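Local coordinates for protein fatty acid synthase 1, isoform A (Drosophila melanogaster, PDB 6FN6) that is a predicted multifunctional fatty acid synthase making long-chain saturated fatty acids with NADPH, here represented by its dehydratase, enoylreductase and ketoreductase region, at residues 287-290 / 291-295; 468-471 / 472-476; 533-537 / 538-542. All coordinates share one frame; numbering follows the deposited sequence.

Interaction 1 of 3, residues 287-290 / 291-295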
loop_
_atom_site.group_PDB
_atom_site.type_symbol
_atom_site.label_atom_id
_atom_site.label_comp_id
_atom_site.label_asym_id
_atom_site.label_seq_id
_atom_site.Cartn_x
_atom_site.Cartn_y
_atom_site.Cartn_z
ATOM N N LEU A 287 7.689 25.254 -64.961
ATOM C CA LEU A 287 8.879 24.408 -64.972
ATOM C C LEU A 287 8.505 22.937 -64.828
ATOM O O LEU A 287 9.116 22.068 -65.448
ATOM C CB LEU A 287 9.844 24.810 -63.853
ATOM C CG LEU A 287 10.504 26.185 -63.979
ATOM C CD1 LEU A 287 11.036 26.643 -62.636
ATOM C CD2 LEU A 287 11.621 26.145 -65.008
ATOM N N ASP A 288 7.510 22.663 -63.993
ATOM C CA ASP A 288 7.044 21.300 -63.782
ATOM C C ASP A 288 6.480 20.716 -65.075
ATOM O O ASP A 288 6.732 19.559 -65.406
ATOM C CB ASP A 288 5.991 21.261 -62.678
ATOM C CG ASP A 288 5.828 19.879 -62.079
ATOM O OD1 ASP A 288 6.025 18.881 -62.804
ATOM O OD2 ASP A 288 5.511 19.791 -60.875
ATOM N N VAL A 289 5.716 21.524 -65.800
ATOM C CA VAL A 289 5.137 21.085 -67.062
ATOM C C VAL A 289 6.250 20.827 -68.070
ATOM O O VAL A 289 6.208 19.852 -68.820
ATOM C CB VAL A 289 4.132 22.118 -67.607
ATOM C CG1 VAL A 289 3.707 21.755 -69.025
ATOM C CG2 VAL A 289 2.921 22.217 -66.701
ATOM N N ALA A 290 7.248 21.703 -68.081
ATOM C CA ALA A 290 8.331 21.612 -69.052
ATOM C C ALA A 290 9.096 20.304 -68.904
ATOM O O ALA A 290 9.318 19.592 -69.883
ATOM C CB ALA A 290 9.273 22.792 -68.898
ATOM N N ILE A 291 9.500 19.991 -67.679
ATOM C CA ILE A 291 10.267 18.779 -67.416
ATOM C C ILE A 291 9.420 17.555 -67.745
ATOM O O ILE A 291 9.928 16.552 -68.248
ATOM C CB ILE A 291 10.764 18.745 -65.958
ATOM C CG1 ILE A 291 11.777 19.868 -65.709
ATOM C CG2 ILE A 291 11.374 17.385 -65.616
ATOM C CD1 ILE A 291 13.071 19.745 -66.493
ATOM N N GLN A 292 8.126 17.639 -67.461
ATOM C CA GLN A 292 7.214 16.545 -67.764
ATOM C C GLN A 292 7.215 16.215 -69.252
ATOM O O GLN A 292 7.261 15.045 -69.632
ATOM C CB GLN A 292 5.797 16.883 -67.307
ATOM C CG GLN A 292 5.550 16.601 -65.842
ATOM C CD GLN A 292 4.137 16.934 -65.419
ATOM O OE1 GLN A 292 3.177 16.589 -66.106
ATOM N NE2 GLN A 292 4.003 17.615 -64.286
ATOM N N VAL A 293 7.156 17.247 -70.087
ATOM C CA VAL A 293 7.151 17.060 -71.533
ATOM C C VAL A 293 8.465 16.422 -71.979
ATOM O O VAL A 293 8.478 15.563 -72.860
ATOM C CB VAL A 293 6.903 18.395 -72.261
ATOM C CG1 VAL A 293 7.053 18.228 -73.777
ATOM C CG2 VAL A 293 5.524 18.935 -71.915
ATOM N N ILE A 294 9.567 16.849 -71.369
ATOM C CA ILE A 294 10.885 16.331 -71.716
ATOM C C ILE A 294 10.976 14.854 -71.346
ATOM O O ILE A 294 11.425 14.036 -72.147
ATOM C CB ILE A 294 11.999 17.143 -71.026
ATOM C CG1 ILE A 294 11.966 18.593 -71.502
ATOM C CG2 ILE A 294 13.368 16.533 -71.304
ATOM C CD1 ILE A 294 12.795 19.535 -70.658
ATOM N N ILE A 295 10.557 14.518 -70.132
ATOM C CA ILE A 295 10.572 13.133 -69.678
ATOM C C ILE A 295 9.701 12.306 -70.615
ATOM O O ILE A 295 10.089 11.222 -71.052
ATOM C CB ILE A 295 10.098 13.014 -68.204
ATOM C CG1 ILE A 295 11.114 13.674 -67.270
ATOM C CG2 ILE A 295 9.893 11.551 -67.809
ATOM C CD1 ILE A 295 10.632 13.843 -65.843
#
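Asp288 and Gln292 meet one turn apart on helix 279-296, and their polar ends illustrate how an i to i+4 pair can serve contacts beyond its own helix. The two side chains cross at a slant, and the planes of carboxylate and amide stand 85° apart. Gln292 NE2 donates to Asp288 OD1 over 2.8 Å, arriving from above the carboxylate plane, 56° out of it, while OD1 lies close to the amide's own plane. With CG anti to the backbone N (chi1 -160°), Asp288 brings OD1 round toward Gln292. Gln292 sets CG beside its backbone N, anti to the carbonyl carbon, and its straight chain passes over the carbonyl of Asp288, CG lying 3.2 Å from Asp288 O.

Beneath the side chains the regular helical bonds run on, for instance Gln292 N to Asp288 O at 3.1 Å and Val293 N to Val289 O at 3.0 Å. Val289 and Val293 approach more loosely, CG1 of Val289 standing 4.4 Å from CG2 of Val293. Leu287, Ile291 and Ile294 face the sheet, where Phe376 of strand 374-380 touches both isoleucines, and Ile326 of helix 320-329 packs on Ile291.

The polar pair has further partners on strand 549-557: Asp288 OD2 forms a salt bridge with Lys557, Gln292 OE1 accepts from Arg554 NE, and Gln292 NE2 also donates to His555 O. A leucine in place of Gln292 would probably leave Arg554 NE, His555 O and Asp288 OD1 each short of a partner at a buried joint. Charge and amide thus work together: Lys557 is likely to stabilise the ionised Asp288, while bonds at both ends of the Gln292 amide fix its rotation and link the helix to the neighbouring pseudo-KR part.

Interaction 2 of 3, residues 468-471 / 472-476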
loop_
_atom_site.group_PDB
_atom_site.type_symbol
_atom_site.label_atom_id
_atom_site.label_comp_id
_atom_site.label_asym_id
_atom_site.label_seq_id
_atom_site.Cartn_x
_atom_site.Cartn_y
_atom_site.Cartn_z
ATOM N N ASP A 468 -3.705 -5.491 -81.532
ATOM C CA ASP A 468 -2.794 -6.398 -82.219
ATOM C C ASP A 468 -2.195 -5.718 -83.446
ATOM O O ASP A 468 -1.034 -5.946 -83.787
ATOM C CB ASP A 468 -3.518 -7.682 -82.622
ATOM C CG ASP A 468 -4.065 -8.439 -81.430
ATOM O OD1 ASP A 468 -3.277 -8.759 -80.515
ATOM O OD2 ASP A 468 -5.286 -8.700 -81.399
ATOM N N ASP A 469 -2.990 -4.878 -84.101
ATOM C CA ASP A 469 -2.513 -4.116 -85.248
ATOM C C ASP A 469 -1.351 -3.227 -84.827
ATOM O O ASP A 469 -0.362 -3.094 -85.550
ATOM C CB ASP A 469 -3.637 -3.264 -85.843
ATOM C CG ASP A 469 -4.775 -4.097 -86.396
ATOM O OD1 ASP A 469 -4.881 -5.285 -86.025
ATOM O OD2 ASP A 469 -5.563 -3.566 -87.207
ATOM N N LEU A 470 -1.484 -2.616 -83.656
ATOM C CA LEU A 470 -0.444 -1.748 -83.119
ATOM C C LEU A 470 0.805 -2.554 -82.781
ATOM O O LEU A 470 1.917 -2.183 -83.158
ATOM C CB LEU A 470 -0.956 -1.009 -81.880
ATOM C CG LEU A 470 0.019 -0.046 -81.198
ATOM C CD1 LEU A 470 0.469 1.053 -82.153
ATOM C CD2 LEU A 470 -0.619 0.553 -79.959
ATOM N N LYS A 471 0.613 -3.658 -82.065
ATOM C CA LYS A 471 1.716 -4.538 -81.688
ATOM C C LYS A 471 2.459 -5.038 -82.921
ATOM O O LYS A 471 3.690 -5.059 -82.953
ATOM C CB LYS A 471 1.197 -5.725 -80.875
ATOM C CG LYS A 471 0.852 -5.389 -79.435
ATOM C CD LYS A 471 0.356 -6.617 -78.687
ATOM C CE LYS A 471 0.298 -6.375 -77.188
ATOM N NZ LYS A 471 1.660 -6.256 -76.598
ATOM N N ALA A 472 1.701 -5.437 -83.935
ATOM C CA ALA A 472 2.285 -5.921 -85.177
ATOM C C ALA A 472 3.078 -4.805 -85.838
ATOM O O ALA A 472 4.155 -5.034 -86.390
ATOM C CB ALA A 472 1.205 -6.436 -86.113
ATOM N N ALA A 473 2.536 -3.593 -85.774
ATOM C CA ALA A 473 3.176 -2.431 -86.374
ATOM C C ALA A 473 4.445 -2.047 -85.623
ATOM O O ALA A 473 5.442 -1.663 -86.235
ATOM C CB ALA A 473 2.209 -1.259 -86.407
ATOM N N LEU A 474 4.410 -2.152 -84.298
ATOM C CA LEU A 474 5.563 -1.793 -83.481
ATOM C C LEU A 474 6.752 -2.715 -83.752
ATOM O O LEU A 474 7.888 -2.255 -83.866
ATOM C CB LEU A 474 5.199 -1.827 -81.994
ATOM C CG LEU A 474 4.906 -0.462 -81.363
ATOM C CD1 LEU A 474 3.756 0.245 -82.069
ATOM C CD2 LEU A 474 4.612 -0.611 -79.883
ATOM N N ALA A 475 6.490 -4.013 -83.858
ATOM C CA ALA A 475 7.546 -4.975 -84.162
ATOM C C ALA A 475 8.097 -4.736 -85.565
ATOM O O ALA A 475 9.310 -4.744 -85.779
ATOM C CB ALA A 475 7.027 -6.397 -84.031
ATOM N N THR A 476 7.196 -4.524 -86.516
ATOM C CA THR A 476 7.578 -4.257 -87.896
ATOM C C THR A 476 8.282 -2.908 -88.014
ATOM O O THR A 476 9.185 -2.738 -88.834
ATOM C CB THR A 476 6.352 -4.275 -88.828
ATOM O OG1 THR A 476 5.626 -5.497 -88.642
ATOM C CG2 THR A 476 6.775 -4.158 -90.286
#
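From Ala472 to Ala475 each backbone N-H bonds to the carbonyl four residues back, in an unbroken alpha-helical ladder that runs from Ala472 N to Asp468 O at 2.8 Å through to Ala475 N to Lys471 O at 3.1 Å. Within it, Leu474 N meets Leu470 O nearly along the C=O axis.

The side chains divide by face. On the buried face Leu470 and Leu474, one turn apart, lie obliquely across each other and touch through single methyl branches, CD1 of Leu470 being 3.4 Å from CD1 of Leu474. Leu470 carries CG anti to its backbone nitrogen (chi1 -180°), which tilts the isobutyl group along the helix to meet its partner; CG of Leu470 is also 3.8 Å from the same methyl of Leu474. Beyond this pair, Leu470 rests on Val484 and Val486 of strand 483-489, so it seats the helix on the sheet, while Leu474 lies against Glu506.

The other face is built of small or charged residues. Ala472 and Ala475 are exposed, and Ala473 lays its CB over the turn before it, 3.3 Å from Asp469 O. Lys471 runs out extended and bends at its last torsion, NZ forming a salt bridge with Glu506. Further along, Thr476 folds its hydroxyl back on the helix, OG1 donating to Ala472 O at 2.7 Å. The same oxygen receives Thr476 N from the opposite face of its carbonyl plane, so two bonds from one residue grip it.

The general lesson is that of an amphipathic helix in a beta-alpha-beta unit. Contact on the inner side is mainly apolar, methyl against methyl, whereas polar bonding outside it is met by the backbone itself, by the threonine hydroxyl and by the lysine's pairing with Glu506.

Interaction 3 of 3, residues 533-537 / 538-542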
loop_
_atom_site.group_PDB
_atom_site.type_symbol
_atom_site.label_atom_id
_atom_site.label_comp_id
_atom_site.label_asym_id
_atom_site.label_seq_id
_atom_site.Cartn_x
_atom_site.Cartn_y
_atom_site.Cartn_z
ATOM N N ARG A 533 0.433 19.420 -89.528
ATOM C CA ARG A 533 1.833 19.424 -89.963
ATOM C C ARG A 533 2.760 20.132 -88.976
ATOM O O ARG A 533 3.729 19.541 -88.507
ATOM C CB ARG A 533 1.955 20.070 -91.354
ATOM C CG ARG A 533 3.282 19.785 -92.064
ATOM C CD ARG A 533 3.395 20.521 -93.398
ATOM N NE ARG A 533 3.628 21.958 -93.259
ATOM C CZ ARG A 533 4.827 22.534 -93.348
ATOM N NH1 ARG A 533 5.915 21.810 -93.598
ATOM N NH2 ARG A 533 4.941 23.849 -93.209
ATOM N N GLN A 534 2.467 21.386 -88.650
ATOM C CA GLN A 534 3.331 22.141 -87.746
ATOM C C GLN A 534 3.422 21.458 -86.384
ATOM O O GLN A 534 4.471 21.478 -85.736
ATOM C CB GLN A 534 2.827 23.575 -87.566
ATOM C CG GLN A 534 3.836 24.485 -86.866
ATOM C CD GLN A 534 3.183 25.582 -86.044
ATOM O OE1 GLN A 534 2.262 26.259 -86.504
ATOM N NE2 GLN A 534 3.659 25.760 -84.816
ATOM N N GLN A 535 2.322 20.847 -85.958
ATOM C CA GLN A 535 2.279 20.185 -84.661
ATOM C C GLN A 535 3.110 18.913 -84.658
ATOM O O GLN A 535 3.926 18.697 -83.761
ATOM C CB GLN A 535 0.839 19.859 -84.269
ATOM C CG GLN A 535 0.720 19.235 -82.892
ATOM C CD GLN A 535 1.187 20.168 -81.797
ATOM O OE1 GLN A 535 1.318 21.374 -82.006
ATOM N NE2 GLN A 535 1.454 19.612 -80.625
ATOM N N LEU A 536 2.893 18.066 -85.657
ATOM C CA LEU A 536 3.551 16.772 -85.696
ATOM C C LEU A 536 5.024 16.932 -86.050
ATOM O O LEU A 536 5.810 15.998 -85.898
ATOM C CB LEU A 536 2.855 15.851 -86.695
ATOM C CG LEU A 536 1.374 15.575 -86.413
ATOM C CD1 LEU A 536 0.780 14.685 -87.489
ATOM C CD2 LEU A 536 1.173 14.956 -85.037
ATOM N N GLU A 537 5.398 18.125 -86.500
ATOM C CA GLU A 537 6.796 18.437 -86.777
ATOM C C GLU A 537 7.588 18.618 -85.485
ATOM O O GLU A 537 8.811 18.750 -85.512
ATOM C CB GLU A 537 6.904 19.698 -87.636
ATOM C CG GLU A 537 6.734 19.447 -89.124
ATOM C CD GLU A 537 6.752 20.730 -89.930
ATOM O OE1 GLU A 537 6.428 20.682 -91.136
ATOM O OE2 GLU A 537 7.086 21.790 -89.356
ATOM N N LYS A 538 6.885 18.622 -84.357
ATOM C CA LYS A 538 7.523 18.707 -83.047
ATOM C C LYS A 538 7.978 17.332 -82.573
ATOM O O LYS A 538 8.890 17.215 -81.755
ATOM C CB LYS A 538 6.558 19.311 -82.029
ATOM C CG LYS A 538 5.987 20.645 -82.449
ATOM C CD LYS A 538 5.204 21.280 -81.325
ATOM C CE LYS A 538 4.610 22.614 -81.735
ATOM N NZ LYS A 538 3.608 23.083 -80.737
ATOM N N ASP A 539 7.339 16.296 -83.107
ATOM C CA ASP A 539 7.699 14.917 -82.811
ATOM C C ASP A 539 7.455 14.589 -81.334
ATOM O O ASP A 539 8.239 13.874 -80.704
ATOM C CB ASP A 539 9.159 14.655 -83.184
ATOM C CG ASP A 539 9.455 13.180 -83.381
ATOM O OD1 ASP A 539 8.548 12.446 -83.829
ATOM O OD2 ASP A 539 10.593 12.757 -83.090
ATOM N N LEU A 540 6.361 15.119 -80.794
ATOM C CA LEU A 540 5.925 14.789 -79.441
ATOM C C LEU A 540 5.147 13.480 -79.468
ATOM O O LEU A 540 4.373 13.237 -80.393
ATOM C CB LEU A 540 5.058 15.906 -78.861
ATOM C CG LEU A 540 5.656 17.316 -78.852
ATOM C CD1 LEU A 540 4.651 18.304 -78.286
ATOM C CD2 LEU A 540 6.960 17.364 -78.063
ATOM N N ILE A 541 5.341 12.633 -78.460
ATOM C CA ILE A 541 4.669 11.340 -78.447
ATOM C C ILE A 541 3.199 11.519 -78.085
ATOM O O ILE A 541 2.359 10.702 -78.462
ATOM C CB ILE A 541 5.360 10.344 -77.490
ATOM C CG1 ILE A 541 5.279 10.808 -76.034
ATOM C CG2 ILE A 541 6.816 10.155 -77.888
ATOM C CD1 ILE A 541 5.558 9.693 -75.045
ATOM N N SER A 542 2.892 12.591 -77.358
ATOM C CA SER A 542 1.519 12.878 -76.958
ATOM C C SER A 542 1.008 14.180 -77.573
ATOM O O SER A 542 1.550 15.253 -77.314
ATOM C CB SER A 542 1.420 12.948 -75.434
ATOM O OG SER A 542 0.094 13.240 -75.030
HETATM O O HOH W 1 4.144 16.503 -82.380
#
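Lys538 lies over Gln535 in the close part of this contact, a worked example of a side chain laid back over the last turn before the chain leaves the helix. Lys538 N donates to Gln535 O at 3.0 Å from above the carbonyl plane, and the extended aliphatic chain crosses the same carbonyl, CG being 3.1 Å from Gln535 O. A water also grips this oxygen, donating to Gln535 O at 2.6 Å and accepting from Leu540 N at 3.1 Å, which links the turn to the chain that follows. Farther out Lys538 NZ donates to Gln535 OE1 at 3.1 Å, tilted from the amide plane. The glutamine meets it by bending at its second torsion (chi2 63°). Lys538 NZ also bonds to Val429 O, and Gln535 NE2 to Asn269 OD1, so the buried ammonium and amide are held by several atoms.

The outward side is looser. Exposed Arg533 approaches Glu537 with NH1 2.8 Å from OE1, but the oxygen stands well out of the guanidinium plane, so attraction of charge alone joins them.

Leu536 to Asp539 make a type I beta turn, with Asp539 N donating to Leu536 O. Asp539 then adopts positive phi (65°), and its carboxylate pairs with Arg452 and Arg513. A residue in this left-handed conformation is a common exit from a helix, here leading from helix 530-536 into strand 542-546 of the Rossmann-like pseudo-KR fold.

Overall arrangement
Each contact lies within one continuous stretch, so none closes a long loop; they follow in series from the N terminus, without nesting or crossing. Interaction 1 sits on helix 279-296, beside a sheet whose strand order resembles that of methyltransferases. Interaction 2 comes much later, on helix 466-480, in the beta-alpha-beta unit joining strands 454-457 and 483-489. Interaction 3 turns the chain from helix 530-536 toward strand 542-546 of the same pseudo-KR part. Interactions 1 and 3 nearly meet, nearest atoms about 4 Å apart, and Ile541 packs on Glu296, linking the two folds. Interaction 2 stays apart, its centre about 21 Å from that of interaction 3.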